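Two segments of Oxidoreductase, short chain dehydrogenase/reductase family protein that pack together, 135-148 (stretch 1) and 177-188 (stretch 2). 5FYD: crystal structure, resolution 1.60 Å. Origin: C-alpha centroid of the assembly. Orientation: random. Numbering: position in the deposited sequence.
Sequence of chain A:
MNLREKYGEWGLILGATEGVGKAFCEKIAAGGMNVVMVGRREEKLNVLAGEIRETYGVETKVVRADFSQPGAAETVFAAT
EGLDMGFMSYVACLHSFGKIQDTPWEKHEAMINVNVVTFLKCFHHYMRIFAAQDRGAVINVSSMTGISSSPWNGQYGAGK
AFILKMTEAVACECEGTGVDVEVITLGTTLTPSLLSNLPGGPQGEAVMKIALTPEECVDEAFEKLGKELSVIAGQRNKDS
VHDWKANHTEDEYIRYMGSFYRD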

ATOM      1  N   ARG A 135      11.570 -27.103 -25.173  1.00 16.17           N
ATOM      2  CA  ARG A 135      10.172 -26.865 -25.016  1.00 15.70           C
ATOM      3  C   ARG A 135       9.925 -26.163 -23.674  1.00 14.66           C
ATOM      4  O   ARG A 135      10.411 -26.629 -22.647  1.00 13.32           O
ATOM      5  CB  ARG A 135       9.452 -28.217 -25.091  1.00 17.26           C
ATOM      6  CG  ARG A 135       8.042 -28.201 -24.565  1.00 18.80           C
ATOM      7  CD  ARG A 135       7.350 -29.554 -24.686  1.00 18.76           C
ATOM      8  NE  ARG A 135       7.966 -30.668 -23.949  1.00 19.81           N
ATOM      9  CZ  ARG A 135       7.740 -31.008 -22.672  1.00 19.07           C
ATOM     10  NH1 ARG A 135       6.964 -30.274 -21.889  1.00 18.81           N
ATOM     11  NH2 ARG A 135       8.336 -32.092 -22.162  1.00 19.37           N
ATOM     12  N   GLY A 136       9.181 -25.056 -23.715  1.00 13.42           N
ATOM     13  CA  GLY A 136       8.812 -24.336 -22.503  1.00 12.94           C
ATOM     14  C   GLY A 136       8.560 -22.870 -22.705  1.00 12.36           C
ATOM     15  O   GLY A 136       8.784 -22.330 -23.780  1.00 12.37           O
ATOM     16  N   ALA A 137       8.122 -22.205 -21.644  1.00 12.13           N
ATOM     17  CA  ALA A 137       7.892 -20.772 -21.723  1.00 11.87           C
ATOM     18  C   ALA A 137       8.200 -20.080 -20.425  1.00 11.59           C
ATOM     19  O   ALA A 137       7.977 -20.639 -19.347  1.00 11.17           O
ATOM     20  CB  ALA A 137       6.468 -20.512 -22.126  1.00 11.94           C
ATOM     21  N   VAL A 138       8.730 -18.866 -20.522  1.00 11.38           N
ATOM     22  CA  VAL A 138       8.972 -18.036 -19.364  1.00 11.04           C
ATOM     23  C   VAL A 138       8.397 -16.660 -19.648  1.00 11.04           C
ATOM     24  O   VAL A 138       8.671 -16.087 -20.707  1.00 11.64           O
ATOM     25  CB  VAL A 138      10.472 -17.862 -19.070  1.00 11.16           C
ATOM     26  CG1 VAL A 138      10.686 -16.935 -17.853  1.00 11.42           C
ATOM     27  CG2 VAL A 138      11.128 -19.212 -18.841  1.00 11.58           C
ATOM     28  N   ILE A 139       7.613 -16.131 -18.717  1.00 10.49           N
ATOM     29  CA  ILE A 139       7.225 -14.709 -18.745  1.00 11.05           C
ATOM     30  C   ILE A 139       7.628 -14.124 -17.425  1.00 10.75           C
ATOM     31  O   ILE A 139       7.070 -14.484 -16.408  1.00 11.57           O
ATOM     32  CB  ILE A 139       5.707 -14.502 -18.957  1.00 11.16           C
ATOM     33  CG1 ILE A 139       5.271 -15.089 -20.304  1.00 11.66           C
ATOM     34  CG2 ILE A 139       5.350 -13.006 -18.854  1.00 11.07           C
ATOM     35  CD1 ILE A 139       3.761 -15.102 -20.494  1.00 12.67           C
ATOM     36  N   ASN A 140       8.614 -13.242 -17.430  1.00 10.30           N
ATOM     37  CA  ASN A 140       9.016 -12.577 -16.212  1.00 10.19           C
ATOM     38  C   ASN A 140       8.431 -11.178 -16.169  1.00 10.28           C
ATOM     39  O   ASN A 140       8.191 -10.553 -17.196  1.00 10.90           O
ATOM     40  CB  ASN A 140      10.530 -12.527 -16.078  1.00 10.04           C
ATOM     41  CG  ASN A 140      11.133 -13.885 -15.913  1.00 10.32           C
ATOM     42  OD1 ASN A 140      10.562 -14.762 -15.259  1.00  9.85           O
ATOM     43  ND2 ASN A 140      12.308 -14.084 -16.506  1.00 10.12           N
ATOM     44  N   VAL A 141       8.197 -10.695 -14.959  1.00 10.32           N
ATOM     45  CA  VAL A 141       7.531  -9.418 -14.741  1.00 10.46           C
ATOM     46  C   VAL A 141       8.532  -8.355 -14.311  1.00 10.34           C
ATOM     47  O   VAL A 141       9.257  -8.522 -13.325  1.00 10.14           O
ATOM     48  CB  VAL A 141       6.424  -9.595 -13.698  1.00 10.93           C
ATOM     49  CG1 VAL A 141       5.719  -8.270 -13.419  1.00 12.07           C
ATOM     50  CG2 VAL A 141       5.452 -10.652 -14.180  1.00 11.16           C
ATOM     51  N   SER A 142       8.600  -7.279 -15.082  1.00 10.77           N
ATOM     52  CA  SER A 142       9.333  -6.083 -14.686  1.00 11.13           C
ATOM     53  C   SER A 142       8.390  -4.915 -14.376  1.00 11.85           C
ATOM     54  O   SER A 142       7.150  -5.068 -14.312  1.00 11.55           O
ATOM     55  CB  SER A 142      10.366  -5.734 -15.759  1.00 11.42           C
ATOM     56  OG  SER A 142      11.278  -4.757 -15.287  1.00 11.42           O
ATOM     57  N   SER A 143       8.987  -3.739 -14.189  1.00 12.53           N
ATOM     58  CA  SER A 143       8.264  -2.545 -13.799  1.00 13.43           C
ATOM     59  C   SER A 143       8.814  -1.373 -14.556  1.00 13.53           C
ATOM     60  O   SER A 143      10.020  -1.335 -14.872  1.00 13.18           O
ATOM     61  CB  SER A 143       8.473  -2.310 -12.318  1.00 14.68           C
ATOM     62  OG  SER A 143       7.857  -1.101 -11.926  1.00 15.81           O
ATOM     63  N   MET A 144       7.946  -0.411 -14.854  1.00 13.29           N
ATOM     64  CA  MET A 144       8.357   0.840 -15.453  1.00 13.66           C
ATOM     65  C   MET A 144       9.455   1.572 -14.656  1.00 12.72           C
ATOM     66  O   MET A 144      10.240   2.288 -15.266  1.00 12.13           O
ATOM     67  CB  MET A 144       7.131   1.740 -15.702  1.00 15.62           C
ATOM     68  CG  MET A 144       6.401   1.300 -16.969  1.00 17.13           C
ATOM     69  SD  MET A 144       4.817   2.101 -17.150  1.00 21.19           S
ATOM     70  CE  MET A 144       5.351   3.769 -17.516  1.00 20.26           C
ATOM     71  N   THR A 145       9.560   1.314 -13.347  1.00 11.69           N
ATOM     72  CA  THR A 145      10.664   1.830 -12.541  1.00 11.81           C
ATOM     73  C   THR A 145      12.025   1.331 -13.043  1.00 11.25           C
ATOM     74  O   THR A 145      13.038   2.012 -12.858  1.00 11.00           O
ATOM     75  CB  THR A 145      10.526   1.490 -11.038  1.00 13.13           C
ATOM     76  OG1 THR A 145      10.509   0.075 -10.869  1.00 12.88           O
ATOM     77  CG2 THR A 145       9.275   2.096 -10.443  1.00 13.79           C
ATOM     78  N   GLY A 146      12.040   0.156 -13.668  1.00 11.05           N
ATOM     79  CA  GLY A 146      13.240  -0.354 -14.322  1.00 10.78           C
ATOM     80  C   GLY A 146      13.710   0.443 -15.531  1.00 11.45           C
ATOM     81  O   GLY A 146      14.858   0.311 -15.963  1.00 11.39           O
ATOM     82  N   ILE A 147      12.814   1.251 -16.092  1.00 11.07           N
ATOM     83  CA  ILE A 147      13.104   2.157 -17.176  1.00 11.74           C
ATOM     84  C   ILE A 147      13.366   3.582 -16.690  1.00 11.87           C
ATOM     85  O   ILE A 147      14.315   4.225 -17.136  1.00 11.25           O
ATOM     86  CB  ILE A 147      11.931   2.157 -18.200  1.00 11.98           C
ATOM     87  CG1 ILE A 147      11.687   0.737 -18.705  1.00 12.51           C
ATOM     88  CG2 ILE A 147      12.198   3.152 -19.324  1.00 12.14           C
ATOM     89  CD1 ILE A 147      10.434   0.570 -19.517  1.00 12.50           C
ATOM     90  N   SER A 148      12.516   4.070 -15.779  1.00 11.76           N
ATOM     91  CA  SER A 148      12.592   5.445 -15.294  1.00 12.03           C
ATOM     92  C   SER A 148      13.634   5.668 -14.200  1.00 12.27           C
ATOM     93  O   SER A 148      14.065   6.810 -13.983  1.00 11.95           O
ATOM     94  CB  SER A 148      11.224   5.848 -14.738  1.00 12.34           C
ATOM     95  OG  SER A 148      10.932   5.129 -13.550  1.00 12.36           O
ATOM     96  N   THR A 177      14.199 -21.305 -31.157  1.00 19.77           N
ATOM     97  CA  THR A 177      14.152 -22.558 -30.384  1.00 18.40           C
ATOM     98  C   THR A 177      12.721 -22.828 -29.959  1.00 17.28           C
ATOM     99  O   THR A 177      11.836 -22.000 -30.152  1.00 18.11           O
ATOM    100  CB  THR A 177      15.036 -22.482 -29.120  1.00 18.35           C
ATOM    101  OG1 THR A 177      14.387 -21.669 -28.131  1.00 16.46           O
ATOM    102  CG2 THR A 177      16.392 -21.907 -29.433  1.00 18.88           C
ATOM    103  N   GLY A 178      12.510 -23.988 -29.340  1.00 16.37           N
ATOM    104  CA  GLY A 178      11.209 -24.361 -28.797  1.00 15.46           C
ATOM    105  C   GLY A 178      10.831 -23.722 -27.465  1.00 15.31           C
ATOM    106  O   GLY A 178       9.782 -24.022 -26.917  1.00 16.17           O
ATOM    107  N   VAL A 179      11.695 -22.869 -26.919  1.00 13.78           N
ATOM    108  CA  VAL A 179      11.404 -22.175 -25.676  1.00 13.36           C
ATOM    109  C   VAL A 179      11.017 -20.737 -26.020  1.00 12.40           C
ATOM    110  O   VAL A 179      11.718 -20.083 -26.791  1.00 12.51           O
ATOM    111  CB  VAL A 179      12.617 -22.197 -24.738  1.00 13.79           C
ATOM    112  CG1 VAL A 179      12.268 -21.655 -23.371  1.00 13.88           C
ATOM    113  CG2 VAL A 179      13.163 -23.618 -24.608  1.00 14.58           C
ATOM    114  N   ASP A 180       9.897 -20.266 -25.488  1.00 12.10           N
ATOM    115  CA  ASP A 180       9.408 -18.895 -25.714  1.00 12.21           C
ATOM    116  C   ASP A 180       9.570 -18.082 -24.431  1.00 11.86           C
ATOM    117  O   ASP A 180       9.035 -18.447 -23.401  1.00 12.47           O
ATOM    118  CB  ASP A 180       7.942 -18.887 -26.125  1.00 13.49           C
ATOM    119  CG  ASP A 180       7.700 -19.526 -27.486  1.00 14.62           C
ATOM    120  OD1 ASP A 180       8.594 -19.459 -28.359  1.00 16.16           O
ATOM    121  OD2 ASP A 180       6.610 -20.117 -27.668  1.00 15.97           O
ATOM    122  N   VAL A 181      10.310 -16.981 -24.506  1.00 11.38           N
ATOM    123  CA  VAL A 181      10.590 -16.160 -23.350  1.00 11.19           C
ATOM    124  C   VAL A 181      10.170 -14.738 -23.643  1.00 10.95           C
ATOM    125  O   VAL A 181      10.358 -14.249 -24.747  1.00 11.27           O
ATOM    126  CB  VAL A 181      12.083 -16.255 -22.946  1.00 11.06           C
ATOM    127  CG1 VAL A 181      12.462 -15.270 -21.827  1.00 11.40           C
ATOM    128  CG2 VAL A 181      12.396 -17.670 -22.522  1.00 11.16           C
ATOM    129  N   GLU A 182       9.581 -14.094 -22.653  1.00 10.72           N
ATOM    130  CA  GLU A 182       9.101 -12.720 -22.747  1.00 10.91           C
ATOM    131  C   GLU A 182       9.269 -12.039 -21.404  1.00 10.84           C
ATOM    132  O   GLU A 182       9.152 -12.680 -20.363  1.00 10.56           O
ATOM    133  CB  GLU A 182       7.633 -12.705 -23.144  1.00 11.37           C
ATOM    134  CG  GLU A 182       7.019 -11.332 -23.416  1.00 12.05           C
ATOM    135  CD  GLU A 182       5.501 -11.392 -23.409  1.00 12.63           C
ATOM    136  OE1 GLU A 182       4.929 -12.401 -23.899  1.00 12.38           O
ATOM    137  OE2 GLU A 182       4.889 -10.458 -22.862  1.00 13.24           O
ATOM    138  N   VAL A 183       9.570 -10.758 -21.439  1.00 10.25           N
ATOM    139  CA  VAL A 183       9.386  -9.905 -20.263  1.00 10.86           C
ATOM    140  C   VAL A 183       8.241  -8.942 -20.498  1.00 10.84           C
ATOM    141  O   VAL A 183       8.151  -8.307 -21.553  1.00 11.17           O
ATOM    142  CB  VAL A 183      10.672  -9.180 -19.821  1.00 10.67           C
ATOM    143  CG1 VAL A 183      11.386  -8.451 -20.958  1.00 11.08           C
ATOM    144  CG2 VAL A 183      10.397  -8.227 -18.644  1.00 10.81           C
ATOM    145  N   ILE A 184       7.364  -8.839 -19.504  1.00 11.68           N
ATOM    146  CA  ILE A 184       6.268  -7.880 -19.531  1.00 12.66           C
ATOM    147  C   ILE A 184       6.551  -6.860 -18.434  1.00 12.20           C
ATOM    148  O   ILE A 184       6.719  -7.228 -17.273  1.00 12.06           O
ATOM    149  CB  ILE A 184       4.880  -8.529 -19.381  1.00 13.52           C
ATOM    150  CG1 ILE A 184       3.785  -7.451 -19.501  1.00 15.17           C
ATOM    151  CG2 ILE A 184       4.700  -9.310 -18.077  1.00 13.34           C
ATOM    152  CD1 ILE A 184       2.983  -7.520 -20.759  1.00 16.11           C
ATOM    153  N   THR A 185       6.568  -5.589 -18.814  1.00 11.88           N
ATOM    154  CA  THR A 185       6.882  -4.490 -17.918  1.00 12.43           C
ATOM    155  C   THR A 185       5.587  -3.771 -17.521  1.00 12.66           C
ATOM    156  O   THR A 185       4.859  -3.265 -18.384  1.00 12.22           O
ATOM    157  CB  THR A 185       7.875  -3.530 -18.594  1.00 13.66           C
ATOM    158  OG1 THR A 185       9.131  -4.213 -18.788  1.00 13.49           O
ATOM    159  CG2 THR A 185       8.090  -2.312 -17.758  1.00 13.94           C
ATOM    160  N   LEU A 186       5.302  -3.744 -16.219  1.00 12.39           N
ATOM    161  CA  LEU A 186       4.032  -3.235 -15.708  1.00 14.18           C
ATOM    162  C   LEU A 186       4.190  -1.821 -15.212  1.00 15.64           C
ATOM    163  O   LEU A 186       5.244  -1.444 -14.727  1.00 17.45           O
ATOM    164  CB  LEU A 186       3.556  -4.083 -14.549  1.00 14.49           C
ATOM    165  CG  LEU A 186       3.475  -5.589 -14.814  1.00 14.62           C
ATOM    166  CD1 LEU A 186       2.833  -6.290 -13.621  1.00 16.19           C
ATOM    167  CD2 LEU A 186       2.750  -5.878 -16.107  1.00 14.83           C
ATOM    168  N   GLY A 187       3.119  -1.053 -15.310  1.00 17.01           N
ATOM    169  CA  GLY A 187       3.049   0.230 -14.670  1.00 17.74           C
ATOM    170  C   GLY A 187       2.167   0.052 -13.451  1.00 19.51           C
ATOM    171  O   GLY A 187       2.141  -0.998 -12.815  1.00 20.76           O
ATOM    172  N   THR A 188       1.396   1.072 -13.154  1.00 20.20           N
ATOM    173  CA  THR A 188       0.488   1.018 -12.024  1.00 20.93           C
ATOM    174  C   THR A 188      -0.634   0.018 -12.306  1.00 21.32           C
ATOM    175  O   THR A 188      -1.266   0.064 -13.359  1.00 20.73           O
ATOM    176  CB  THR A 188      -0.021   2.430 -11.736  1.00 21.18           C
ATOM    177  OG1 THR A 188       1.128   3.256 -11.505  1.00 21.46           O
ATOM    178  CG2 THR A 188      -0.948   2.454 -10.552  1.00 21.83           C
TER

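Strands 136-143 and 179-186 lie side by side as parallel neighbours in a sheet, their N-to-C directions 32° apart, the usual twist of paired strands. The register is unbroken from Gly136 opposite Val179 to Ser143 opposite Leu186. As parallel pairing requires, alternate residues of stretch 1 use both N and O to bridge two residues of stretch 2 that flank their partner. Val138 N donates to Asp180 O (2.9 Å) and Val138 O accepts from Glu182 N (2.9 Å); Asn140 N and O bond in the same way to Glu182 O and Ile184 N (both 3.0 Å), and Ser142 N and O to Ile184 O (2.9 Å) and Leu186 N (3.0 Å). At the start of the ladder Gly136 O takes Asp180 N at 2.9 Å, but the bond from Gly136 N to Gly178 O is weak, 3.4 Å with an angle of 141°. The ladder ends one residue past the first strand, where Met144 N donates to Leu186 O at 2.9 Å. Most of these carbonyls also receive CA-H...O contacts, such as Ala137 CA to Asp180 O at 3.1 Å. Gly136 has phi/psi of 153/175, where a CB would be jammed against the preceding carbonyl oxygen; glycine suits this backbone.

Side chains alternate between the two faces. On the face of Ala137, Ile139, Val141 and Ser143, branched aliphatic groups pack diagonally as well as directly across: Ile139 CG2 meets Ile184 CG2 at 3.8 Å, Val141 CG1 meets Leu186 CD1 at 3.5 Å, and, directly across, Val141 CG2 lies 4.2 Å from Ile184 CG2. These buried contacts exclude water without needing directional bonds. Glu182 shares this face, its CB 4.4 Å from Ile139 CG1, so the aliphatic base of an acidic side chain lies beside the isoleucine.

The other face carries Val138, Asn140 and Ser142 with Val179, Val181, Val183 and Thr185. Val138 CB lies 4.0 Å from Val181 CG2. Ser142 CB rests 3.8 Å from Val183 CG2 and 3.6 Å from Thr185 OG1, while Ser142 OG and the amide group of Asn140 find their hydrogen bonds elsewhere in the structure.

After the strand, stretch 1 turns into a helix. Thr185 CG2 supports this turn, 3.5 Å from Met144 N and 4.1 Å from Ile147 CD1. Met144 SD comes within 3.6 Å of Gly187 CA; an ideal CB on Gly187 would sit 2.9 Å from that sulfur and clash, so the absent side chain leaves room for the methionine.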